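Local coordinates for protein hydroxyethylphosphonate dioxygenase (Streptomyces albus, PDB 6B9R) that probably cleaves 2-hydroxyethylphosphonate with dioxygen at a mononuclear iron centre, yielding hydroxymethylphosphonate and formate, at residues 144-149 and 188-193; 150-155 and 184-189; 161-166 and 305-310. One frame throughout, in Å; residues are numbered along the deposited sequence.

Interaction 1 (144-149 and 188-193); sequences EWNKGH and APHSFT. With FE (Fe (III) ion), chain E; 2HE ((2-hydroxyethyl)phosphonic acid), chain F.
His149 and His190, one from each segment, meet at the iron, which His149 NE2 binds at 2.3 Å and His190 NE2 at 2.2 Å. Their imidazoles cross at about a right angle, with His149 NE2 3.3 Å from His190 CE1. The substrate chelates the same metal through O3 and O4, a water adds another ligand, and Gln153 supplies the remaining protein atom. Over one face of the His190 ring lies the amide of Asn146, its ND2 3.3 Å above the ring plane, over the centre. Asn146 ND2 donates to substrate O1 at 2.8 Å and more weakly to O3. Two backbone donors hold the other end of the amide from opposite faces of its plane: Asn146 OD1 takes His190 N at 3.0 Å and Gly148 N at 2.8 Å, the latter bond closing an Asx turn. His190 is steadied in turn by ND1, which donates within the ring plane to Ala188 O at 2.8 Å and, together with the iron on NE2, fixes the ring's rotation. Farther out, Asn146 N gives a nearly straight bond (172°) to His190 O, and Ser191 OG donates to Glu144 O. Lys29 and Trp449 of the second subunit also bind the substrate. With phosphonate and hydroxyl oxygens both on the iron, the bound water marks the position that dioxygen would probably take.

Interaction 2 (150-155 and 184-189); sequences LLYQFT and GLPFAP. With FE (Fe (III) ion), chain E; 2HE ((2-hydroxyethyl)phosphonic acid), chain F.
Leu150 turns CG anti to its backbone N (chi1 174°) and Phe187 CG anti to its carbonyl carbon (chi1 -64°), which sets the Phe187 ring against the leucine's backbone and branch. Leu150 CA sits over the aromatic face in a CH-pi contact, 3.8 Å from the Phe187 centroid, while Leu150 CD1 touches Phe187 CE2 at 3.5 Å. One residue before Phe187, the ring of Pro186 lies on a face of Tyr152, its CG 3.7 Å from the tyrosine centroid, a second CH-pi contact. Pro186 and Phe187 are the central residues of a type II turn from Leu185 to Ala188, closed by a weak backbone bond. Where the chain enters this turn, Gln153 and Gly184 form an antiparallel hydrogen-bonded pair: Gln153 N reaches Gly184 O at 3.1 Å, and Gly184 N returns to Gln153 O at 2.8 Å. This joins strands 152-158 and 181-184 in one of the two seven-stranded antiparallel sheets, part of a cupin-type fold whose metal ligands come from such strands and the loops beside them. The extended side chain of Gln153 leads off the sheet to the iron, which OE1 binds at 2.1 Å. Gln153 NE2 donates to substrate O4 and, in the amide plane, to Thr155 OG1 at 2.6 Å (169°), a second-shell bond that, with the iron on OE1, helps set which way round the amide sits. A water within hydrogen-bonding reach of Leu151 O and Leu185 O bridges the backbones beside the pair. Tyr442 and Arg441 of the second subunit pack on Leu150 and Phe187.

Interaction 3 (161-166 and 305-310); sequences VNYYFR and ADVRIQ
Arg166 O is gripped by two waters, which link it to Ala305 and Asp306 on the other segment. One water donates to Arg166 O at 2.9 Å and to Ala305 O at 3.0 Å. The second donates to Arg166 O at 2.8 Å and to Asp306 OD2 at 2.7 Å, an oxygen that also bonds Ser167 OG. These bridges lie at the end of the contact where the two backbones come nearest; the segments make no direct hydrogen bond, and the waters are the polar link between them. Beyond them the contact is apolar. Val307 stands in the middle and divides its methyls between two rings. Val307 CG2 lies over one face of Phe165, 4.1 Å from the ring centroid and displaced toward the CD2-CE2 rim, in a CH-pi contact. Val307 CG1 instead meets Tyr163 at its edge, 3.4 Å from Tyr163 OH. With CG between its backbone N and carbonyl carbon (chi1 53°), Phe165 lays its ring beside the other strand, where Ala305 CB reaches the edge in plane, 3.9 Å from Phe165 CE2, and Ile309 CD1 comes up obliquely to CE1. Tyr163 and Phe165 point from one strand, Val307 and Ile309 from the other, each pair following the alternation of beta structure. The strand segments run antiparallel at 156°, but their axes stay 10.1 Å apart, so they face each other through side chains and are not sheet partners. Strand 307-310 is an outermost strand of the seven-stranded sheet that also holds strand 152-158, next to strand 181-184, whose Val182 touches Tyr163, Val307 and Ile309; strand 161-167 is the middle of a three-stranded sheet between 170-175, where His172 stacks on Phe165, and 190-194.

Interactions 1 and 2 are buried and share the iron and its substrate; between them they supply the three protein ligands, two from interaction 1 and one from interaction 2. Residues 184-193 run through both, and His149 O probably bonds Phe187 N where they adjoin. Interaction 3 is only partly buried and binds no metal. Its strand 161-167 pairs with strand 190-194 of interaction 1, and a probable bond from Leu185 N to Asp306 O ties it to interaction 2. The chemistry changes accordingly: two imidazole ligands and directed polar bonds in interaction 1; one amide ligand, a strand pair and CH-pi contacts in interaction 2; methyl-aromatic packing with water bridges in interaction 3.

Interaction 1 (144-149 and 188-193)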
loop_
_atom_site.group_PDB
_atom_site.type_symbol
_atom_site.label_atom_id
_atom_site.label_comp_id
_atom_site.label_asym_id
_atom_site.label_seq_id
_atom_site.Cartn_x
_atom_site.Cartn_y
_atom_site.Cartn_z
ATOM N N GLU A 144 -11.718 -26.936 20.419
ATOM C CA GLU A 144 -10.291 -26.891 20.129
ATOM C C GLU A 144 -10.022 -25.582 19.406
ATOM O O GLU A 144 -10.483 -25.383 18.281
ATOM C CB GLU A 144 -9.853 -28.094 19.300
ATOM C CG GLU A 144 -9.937 -29.404 20.061
ATOM C CD GLU A 144 -8.856 -29.556 21.132
ATOM O OE1 GLU A 144 -7.903 -28.750 21.170
ATOM O OE2 GLU A 144 -8.957 -30.495 21.942
ATOM N N TRP A 145 -9.287 -24.694 20.065
ATOM C CA TRP A 145 -9.063 -23.343 19.585
ATOM C C TRP A 145 -7.866 -23.314 18.651
ATOM O O TRP A 145 -6.948 -24.128 18.769
ATOM C CB TRP A 145 -8.799 -22.402 20.756
ATOM C CG TRP A 145 -9.927 -22.290 21.714
ATOM C CD1 TRP A 145 -10.319 -23.202 22.639
ATOM C CD2 TRP A 145 -10.806 -21.178 21.841
ATOM N NE1 TRP A 145 -11.406 -22.728 23.342
ATOM C CE2 TRP A 145 -11.722 -21.484 22.865
ATOM C CE3 TRP A 145 -10.911 -19.949 21.180
ATOM C CZ2 TRP A 145 -12.721 -20.605 23.250
ATOM C CZ3 TRP A 145 -11.913 -19.080 21.562
ATOM C CH2 TRP A 145 -12.799 -19.412 22.585
ATOM N N ASN A 146 -7.873 -22.358 17.732
ATOM C CA ASN A 146 -6.663 -22.079 16.978
ATOM C C ASN A 146 -5.840 -21.036 17.732
ATOM O O ASN A 146 -6.210 -20.575 18.816
ATOM C CB ASN A 146 -6.984 -21.660 15.535
ATOM C CG ASN A 146 -7.656 -20.286 15.424
ATOM O OD1 ASN A 146 -7.530 -19.427 16.298
ATOM N ND2 ASN A 146 -8.366 -20.075 14.319
ATOM N N LYS A 147 -4.704 -20.662 17.155
ATOM C CA LYS A 147 -3.805 -19.696 17.762
ATOM C C LYS A 147 -4.027 -18.294 17.231
ATOM O O LYS A 147 -3.273 -17.380 17.586
ATOM C CB LYS A 147 -2.356 -20.124 17.526
ATOM C CG LYS A 147 -2.084 -21.560 17.945
ATOM C CD LYS A 147 -0.627 -21.947 17.697
ATOM C CE LYS A 147 -0.364 -23.415 18.006
ATOM N NZ LYS A 147 0.817 -23.908 17.235
ATOM N N GLY A 148 -5.038 -18.106 16.388
ATOM C CA GLY A 148 -5.190 -16.867 15.661
ATOM C C GLY A 148 -4.256 -16.852 14.467
ATOM O O GLY A 148 -3.229 -17.536 14.462
ATOM N N HIS A 149 -4.606 -16.083 13.444
ATOM C CA HIS A 149 -3.829 -16.046 12.217
ATOM C C HIS A 149 -3.816 -14.618 11.685
ATOM O O HIS A 149 -4.692 -13.804 12.005
ATOM C CB HIS A 149 -4.388 -17.030 11.177
ATOM C CG HIS A 149 -5.869 -16.927 10.975
ATOM N ND1 HIS A 149 -6.476 -15.789 10.487
ATOM C CD2 HIS A 149 -6.863 -17.823 11.187
ATOM C CE1 HIS A 149 -7.782 -15.987 10.417
ATOM N NE2 HIS A 149 -8.039 -17.215 10.826
ATOM N N ALA A 188 -6.747 -12.910 16.235
ATOM C CA ALA A 188 -7.755 -13.188 17.252
ATOM C C ALA A 188 -8.074 -14.680 17.257
ATOM O O ALA A 188 -8.563 -15.198 16.250
ATOM C CB ALA A 188 -9.015 -12.375 16.988
ATOM N N PRO A 189 -7.811 -15.401 18.348
ATOM C CA PRO A 189 -8.052 -16.852 18.348
ATOM C C PRO A 189 -9.538 -17.161 18.321
ATOM O O PRO A 189 -10.344 -16.446 18.917
ATOM C CB PRO A 189 -7.412 -17.327 19.663
ATOM C CG PRO A 189 -6.525 -16.177 20.115
ATOM C CD PRO A 189 -7.191 -14.939 19.604
ATOM N N HIS A 190 -9.905 -18.234 17.620
ATOM C CA HIS A 190 -11.322 -18.557 17.487
ATOM C C HIS A 190 -11.503 -20.040 17.181
ATOM O O HIS A 190 -10.544 -20.764 16.894
ATOM C CB HIS A 190 -11.995 -17.681 16.421
ATOM C CG HIS A 190 -11.327 -17.720 15.081
ATOM N ND1 HIS A 190 -10.217 -16.963 14.777
ATOM C CD2 HIS A 190 -11.624 -18.420 13.961
ATOM C CE1 HIS A 190 -9.854 -17.200 13.528
ATOM N NE2 HIS A 190 -10.695 -18.079 13.011
ATOM N N SER A 191 -12.758 -20.491 17.292
ATOM C CA SER A 191 -13.118 -21.871 16.989
ATOM C C SER A 191 -14.580 -21.931 16.567
ATOM O O SER A 191 -15.339 -20.973 16.743
ATOM C CB SER A 191 -12.866 -22.793 18.186
ATOM O OG SER A 191 -12.949 -24.158 17.799
ATOM N N PHE A 192 -14.967 -23.082 16.008
ATOM C CA PHE A 192 -16.340 -23.339 15.586
ATOM C C PHE A 192 -16.720 -24.775 15.912
ATOM O O PHE A 192 -15.918 -25.693 15.720
ATOM C CB PHE A 192 -16.542 -23.134 14.081
ATOM C CG PHE A 192 -16.052 -21.826 13.566
ATOM C CD1 PHE A 192 -14.729 -21.684 13.159
ATOM C CD2 PHE A 192 -16.910 -20.742 13.456
ATOM C CE1 PHE A 192 -14.258 -20.477 12.652
ATOM C CE2 PHE A 192 -16.448 -19.522 12.940
ATOM C CZ PHE A 192 -15.115 -19.395 12.547
ATOM N N THR A 193 -17.946 -24.964 16.402
ATOM C CA THR A 193 -18.529 -26.282 16.616
ATOM C C THR A 193 -19.950 -26.294 16.063
ATOM O O THR A 193 -20.512 -25.252 15.717
ATOM C CB THR A 193 -18.562 -26.657 18.106
ATOM O OG1 THR A 193 -19.413 -25.737 18.795
ATOM C CG2 THR A 193 -17.164 -26.608 18.724
HETATM FE FE FE E . -9.896 -18.517 11.043
HETATM O O3 2HE F . -8.946 -20.771 11.328
HETATM P P 2HE F . -9.297 -22.187 11.617
HETATM O O1 2HE F . -8.790 -22.600 13.088
HETATM O O2 2HE F . -8.659 -23.189 10.522
HETATM C CA 2HE F . -11.102 -22.259 11.545
HETATM C CB 2HE F . -11.543 -21.362 10.392
HETATM O O4 2HE F . -11.493 -19.973 10.754
HETATM O O HOH W 1 -7.258 -15.027 13.796
HETATM O O HOH W 2 -9.932 -19.293 8.609
#

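Interaction 2 (150-155 and 184-189)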
loop_
_atom_site.group_PDB
_atom_site.type_symbol
_atom_site.label_atom_id
_atom_site.label_comp_id
_atom_site.label_asym_id
_atom_site.label_seq_id
_atom_site.Cartn_x
_atom_site.Cartn_y
_atom_site.Cartn_z
ATOM N N LEU A 150 -2.805 -14.324 10.853
ATOM C CA LEU A 150 -2.589 -12.944 10.424
ATOM C C LEU A 150 -3.782 -12.403 9.645
ATOM O O LEU A 150 -4.162 -11.239 9.815
ATOM C CB LEU A 150 -1.314 -12.831 9.581
ATOM C CG LEU A 150 -1.099 -11.439 8.964
ATOM C CD1 LEU A 150 -1.119 -10.325 10.022
ATOM C CD2 LEU A 150 0.181 -11.381 8.142
ATOM N N LEU A 151 -4.393 -13.223 8.800
ATOM C CA LEU A 151 -5.402 -12.704 7.887
ATOM C C LEU A 151 -6.663 -12.285 8.638
ATOM O O LEU A 151 -7.078 -12.934 9.603
ATOM C CB LEU A 151 -5.746 -13.740 6.817
ATOM C CG LEU A 151 -4.618 -14.028 5.816
ATOM C CD1 LEU A 151 -5.141 -14.793 4.590
ATOM C CD2 LEU A 151 -3.967 -12.721 5.395
ATOM N N TYR A 152 -7.252 -11.171 8.203
ATOM C CA TYR A 152 -8.594 -10.807 8.638
ATOM C C TYR A 152 -9.573 -11.911 8.261
ATOM O O TYR A 152 -9.364 -12.639 7.290
ATOM C CB TYR A 152 -9.029 -9.501 7.974
ATOM C CG TYR A 152 -8.200 -8.304 8.377
ATOM C CD1 TYR A 152 -6.961 -8.054 7.788
ATOM C CD2 TYR A 152 -8.667 -7.413 9.338
ATOM C CE1 TYR A 152 -6.204 -6.954 8.168
ATOM C CE2 TYR A 152 -7.926 -6.309 9.714
ATOM C CZ TYR A 152 -6.703 -6.081 9.125
ATOM O OH TYR A 152 -5.981 -4.984 9.510
ATOM N N GLN A 153 -10.659 -12.047 9.018
ATOM C CA GLN A 153 -11.648 -13.041 8.621
ATOM C C GLN A 153 -13.046 -12.455 8.566
ATOM O O GLN A 153 -13.479 -11.762 9.490
ATOM C CB GLN A 153 -11.646 -14.251 9.548
ATOM C CG GLN A 153 -12.424 -15.417 8.971
ATOM C CD GLN A 153 -12.146 -16.708 9.718
ATOM O OE1 GLN A 153 -10.999 -17.058 9.951
ATOM N NE2 GLN A 153 -13.200 -17.413 10.105
ATOM N N PHE A 154 -13.732 -12.729 7.468
ATOM C CA PHE A 154 -15.173 -12.585 7.360
ATOM C C PHE A 154 -15.754 -13.984 7.301
ATOM O O PHE A 154 -15.360 -14.783 6.444
ATOM C CB PHE A 154 -15.580 -11.803 6.108
ATOM C CG PHE A 154 -17.032 -11.917 5.819
ATOM C CD1 PHE A 154 -17.949 -11.137 6.505
ATOM C CD2 PHE A 154 -17.499 -12.853 4.918
ATOM C CE1 PHE A 154 -19.310 -11.275 6.274
ATOM C CE2 PHE A 154 -18.867 -13.003 4.694
ATOM C CZ PHE A 154 -19.772 -12.202 5.370
ATOM N N THR A 155 -16.694 -14.280 8.191
ATOM C CA THR A 155 -17.278 -15.606 8.262
ATOM C C THR A 155 -18.782 -15.507 8.089
ATOM O O THR A 155 -19.431 -14.685 8.743
ATOM C CB THR A 155 -16.940 -16.282 9.590
ATOM O OG1 THR A 155 -15.512 -16.346 9.735
ATOM C CG2 THR A 155 -17.496 -17.687 9.610
ATOM N N GLY A 184 -13.535 -10.185 11.816
ATOM C CA GLY A 184 -12.595 -10.362 12.910
ATOM C C GLY A 184 -11.191 -9.918 12.547
ATOM O O GLY A 184 -10.763 -10.002 11.394
ATOM N N LEU A 185 -10.459 -9.471 13.572
ATOM C CA LEU A 185 -9.156 -8.839 13.445
ATOM C C LEU A 185 -8.050 -9.877 13.363
ATOM O O LEU A 185 -8.235 -11.035 13.751
ATOM C CB LEU A 185 -8.916 -7.913 14.636
ATOM C CG LEU A 185 -9.736 -6.629 14.623
ATOM C CD1 LEU A 185 -9.544 -5.866 15.943
ATOM C CD2 LEU A 185 -9.339 -5.774 13.429
ATOM N N PRO A 186 -6.879 -9.478 12.861
ATOM C CA PRO A 186 -5.734 -10.396 12.813
ATOM C C PRO A 186 -5.393 -10.979 14.182
ATOM O O PRO A 186 -5.481 -10.301 15.206
ATOM C CB PRO A 186 -4.597 -9.504 12.295
ATOM C CG PRO A 186 -5.272 -8.457 11.484
ATOM C CD PRO A 186 -6.580 -8.184 12.220
ATOM N N PHE A 187 -5.005 -12.259 14.178
ATOM C CA PHE A 187 -4.470 -12.988 15.330
ATOM C C PHE A 187 -5.466 -13.126 16.484
ATOM O O PHE A 187 -5.076 -13.466 17.609
ATOM C CB PHE A 187 -3.165 -12.353 15.819
ATOM C CG PHE A 187 -2.060 -12.436 14.817
ATOM C CD1 PHE A 187 -1.502 -13.663 14.490
ATOM C CD2 PHE A 187 -1.593 -11.297 14.186
ATOM C CE1 PHE A 187 -0.488 -13.756 13.564
ATOM C CE2 PHE A 187 -0.570 -11.382 13.261
ATOM C CZ PHE A 187 -0.023 -12.620 12.944
ATOM N N ALA A 188 -6.747 -12.910 16.235
ATOM C CA ALA A 188 -7.755 -13.188 17.252
ATOM C C ALA A 188 -8.074 -14.680 17.257
ATOM O O ALA A 188 -8.563 -15.198 16.250
ATOM C CB ALA A 188 -9.015 -12.375 16.988
ATOM N N PRO A 189 -7.811 -15.401 18.348
ATOM C CA PRO A 189 -8.052 -16.852 18.348
ATOM C C PRO A 189 -9.538 -17.161 18.321
ATOM O O PRO A 189 -10.344 -16.446 18.917
ATOM C CB PRO A 189 -7.412 -17.327 19.663
ATOM C CG PRO A 189 -6.525 -16.177 20.115
ATOM C CD PRO A 189 -7.191 -14.939 19.604
HETATM FE FE FE E . -9.896 -18.517 11.043
HETATM O O3 2HE F . -8.946 -20.771 11.328
HETATM P P 2HE F . -9.297 -22.187 11.617
HETATM O O1 2HE F . -8.790 -22.600 13.088
HETATM O O2 2HE F . -8.659 -23.189 10.522
HETATM C CA 2HE F . -11.102 -22.259 11.545
HETATM C CB 2HE F . -11.543 -21.362 10.392
HETATM O O4 2HE F . -11.493 -19.973 10.754
HETATM O O HOH W 3 -8.388 -13.157 12.102
HETATM O O HOH W 2 -9.932 -19.293 8.609
#

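Interaction 3 (161-166 and 305-310)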
loop_
_atom_site.group_PDB
_atom_site.type_symbol
_atom_site.label_atom_id
_atom_site.label_comp_id
_atom_site.label_asym_id
_atom_site.label_seq_id
_atom_site.Cartn_x
_atom_site.Cartn_y
_atom_site.Cartn_z
ATOM N N VAL A 161 -24.185 -23.347 13.991
ATOM C CA VAL A 161 -22.761 -23.259 14.291
ATOM C C VAL A 161 -22.560 -22.395 15.528
ATOM O O VAL A 161 -23.164 -21.317 15.647
ATOM C CB VAL A 161 -21.988 -22.682 13.092
ATOM C CG1 VAL A 161 -20.531 -22.437 13.472
ATOM C CG2 VAL A 161 -22.087 -23.627 11.881
ATOM N N ASN A 162 -21.720 -22.858 16.451
ATOM C CA ASN A 162 -21.280 -22.034 17.574
ATOM C C ASN A 162 -19.958 -21.365 17.216
ATOM O O ASN A 162 -19.040 -22.025 16.719
ATOM C CB ASN A 162 -21.111 -22.869 18.849
ATOM C CG ASN A 162 -22.406 -23.052 19.599
ATOM O OD1 ASN A 162 -23.444 -22.514 19.206
ATOM N ND2 ASN A 162 -22.357 -23.807 20.695
ATOM N N TYR A 163 -19.865 -20.063 17.490
ATOM C CA TYR A 163 -18.674 -19.258 17.249
ATOM C C TYR A 163 -18.000 -18.961 18.585
ATOM O O TYR A 163 -18.630 -18.414 19.496
ATOM C CB TYR A 163 -19.027 -17.957 16.534
ATOM C CG TYR A 163 -17.828 -17.089 16.230
ATOM C CD1 TYR A 163 -16.752 -17.601 15.523
ATOM C CD2 TYR A 163 -17.767 -15.766 16.649
ATOM C CE1 TYR A 163 -15.648 -16.827 15.235
ATOM C CE2 TYR A 163 -16.642 -14.982 16.372
ATOM C CZ TYR A 163 -15.602 -15.520 15.664
ATOM O OH TYR A 163 -14.498 -14.750 15.380
ATOM N N TYR A 164 -16.732 -19.330 18.700
ATOM C CA TYR A 164 -15.943 -19.102 19.903
ATOM C C TYR A 164 -14.837 -18.109 19.593
ATOM O O TYR A 164 -14.207 -18.187 18.536
ATOM C CB TYR A 164 -15.335 -20.409 20.414
ATOM C CG TYR A 164 -16.350 -21.499 20.641
ATOM C CD1 TYR A 164 -16.820 -22.269 19.584
ATOM C CD2 TYR A 164 -16.837 -21.761 21.915
ATOM C CE1 TYR A 164 -17.758 -23.262 19.787
ATOM C CE2 TYR A 164 -17.775 -22.750 22.131
ATOM C CZ TYR A 164 -18.226 -23.502 21.066
ATOM O OH TYR A 164 -19.154 -24.488 21.278
ATOM N N PHE A 165 -14.602 -17.166 20.504
ATOM C CA PHE A 165 -13.600 -16.151 20.223
ATOM C C PHE A 165 -12.976 -15.652 21.517
ATOM O O PHE A 165 -13.625 -15.622 22.567
ATOM C CB PHE A 165 -14.184 -14.988 19.409
ATOM C CG PHE A 165 -15.419 -14.365 20.001
ATOM C CD1 PHE A 165 -16.665 -14.931 19.794
ATOM C CD2 PHE A 165 -15.340 -13.176 20.711
ATOM C CE1 PHE A 165 -17.809 -14.340 20.309
ATOM C CE2 PHE A 165 -16.470 -12.580 21.217
ATOM C CZ PHE A 165 -17.711 -13.166 21.022
ATOM N N ARG A 166 -11.694 -15.268 21.422
ATOM C CA ARG A 166 -10.887 -14.886 22.575
ATOM C C ARG A 166 -10.258 -13.517 22.360
ATOM O O ARG A 166 -9.879 -13.158 21.240
ATOM C CB ARG A 166 -9.773 -15.912 22.853
ATOM C CG ARG A 166 -10.179 -17.031 23.776
ATOM C CD ARG A 166 -9.110 -18.108 23.808
ATOM N NE ARG A 166 -9.514 -19.256 24.607
ATOM C CZ ARG A 166 -8.876 -20.422 24.606
ATOM N NH1 ARG A 166 -7.806 -20.600 23.836
ATOM N NH2 ARG A 166 -9.315 -21.413 25.368
ATOM N N ALA A 305 -14.188 -7.189 21.630
ATOM C CA ALA A 305 -13.447 -8.447 21.725
ATOM C C ALA A 305 -12.931 -8.866 20.346
ATOM O O ALA A 305 -12.935 -10.045 19.985
ATOM C CB ALA A 305 -14.299 -9.548 22.366
ATOM N N ASP A 306 -12.515 -7.874 19.556
ATOM C CA ASP A 306 -11.810 -8.028 18.279
ATOM C C ASP A 306 -12.656 -8.637 17.165
ATOM O O ASP A 306 -12.098 -9.037 16.119
ATOM C CB ASP A 306 -10.525 -8.844 18.445
ATOM C CG ASP A 306 -9.561 -8.204 19.412
ATOM O OD1 ASP A 306 -9.501 -6.954 19.445
ATOM O OD2 ASP A 306 -8.885 -8.944 20.158
ATOM N N VAL A 307 -13.979 -8.712 17.338
ATOM C CA VAL A 307 -14.896 -9.180 16.302
ATOM C C VAL A 307 -16.074 -8.216 16.218
ATOM O O VAL A 307 -16.384 -7.493 17.168
ATOM C CB VAL A 307 -15.403 -10.619 16.568
ATOM C CG1 VAL A 307 -14.244 -11.592 16.649
ATOM C CG2 VAL A 307 -16.227 -10.677 17.854
ATOM N N ARG A 308 -16.733 -8.208 15.059
ATOM C CA ARG A 308 -18.001 -7.499 14.880
ATOM C C ARG A 308 -19.018 -8.489 14.322
ATOM O O ARG A 308 -18.901 -8.939 13.179
ATOM C CB ARG A 308 -17.841 -6.278 13.967
ATOM C CG ARG A 308 -19.144 -5.607 13.464
ATOM C CD ARG A 308 -20.296 -5.565 14.485
ATOM N NE ARG A 308 -19.900 -5.064 15.790
ATOM C CZ ARG A 308 -20.582 -5.289 16.908
ATOM N NH1 ARG A 308 -21.694 -6.019 16.883
ATOM N NH2 ARG A 308 -20.144 -4.797 18.049
ATOM N N ILE A 309 -20.023 -8.813 15.122
ATOM C CA ILE A 309 -21.027 -9.806 14.757
ATOM C C ILE A 309 -22.234 -9.102 14.146
ATOM O O ILE A 309 -22.765 -8.150 14.732
ATOM C CB ILE A 309 -21.447 -10.628 15.986
ATOM C CG1 ILE A 309 -20.237 -11.382 16.550
ATOM C CG2 ILE A 309 -22.545 -11.595 15.611
ATOM C CD1 ILE A 309 -20.476 -11.961 17.941
ATOM N N GLN A 310 -22.686 -9.585 12.981
ATOM C CA GLN A 310 -23.897 -9.066 12.349
ATOM C C GLN A 310 -24.992 -10.124 12.389
ATOM O O GLN A 310 -24.923 -11.109 11.635
ATOM C CB GLN A 310 -23.639 -8.637 10.898
ATOM C CG GLN A 310 -24.893 -8.101 10.184
ATOM C CD GLN A 310 -25.499 -6.921 10.926
ATOM O OE1 GLN A 310 -24.839 -5.904 11.122
ATOM N NE2 GLN A 310 -26.742 -7.067 11.372
HETATM O O HOH W 4 -11.574 -12.566 19.014
HETATM O O HOH W 5 -7.882 -11.396 20.340
#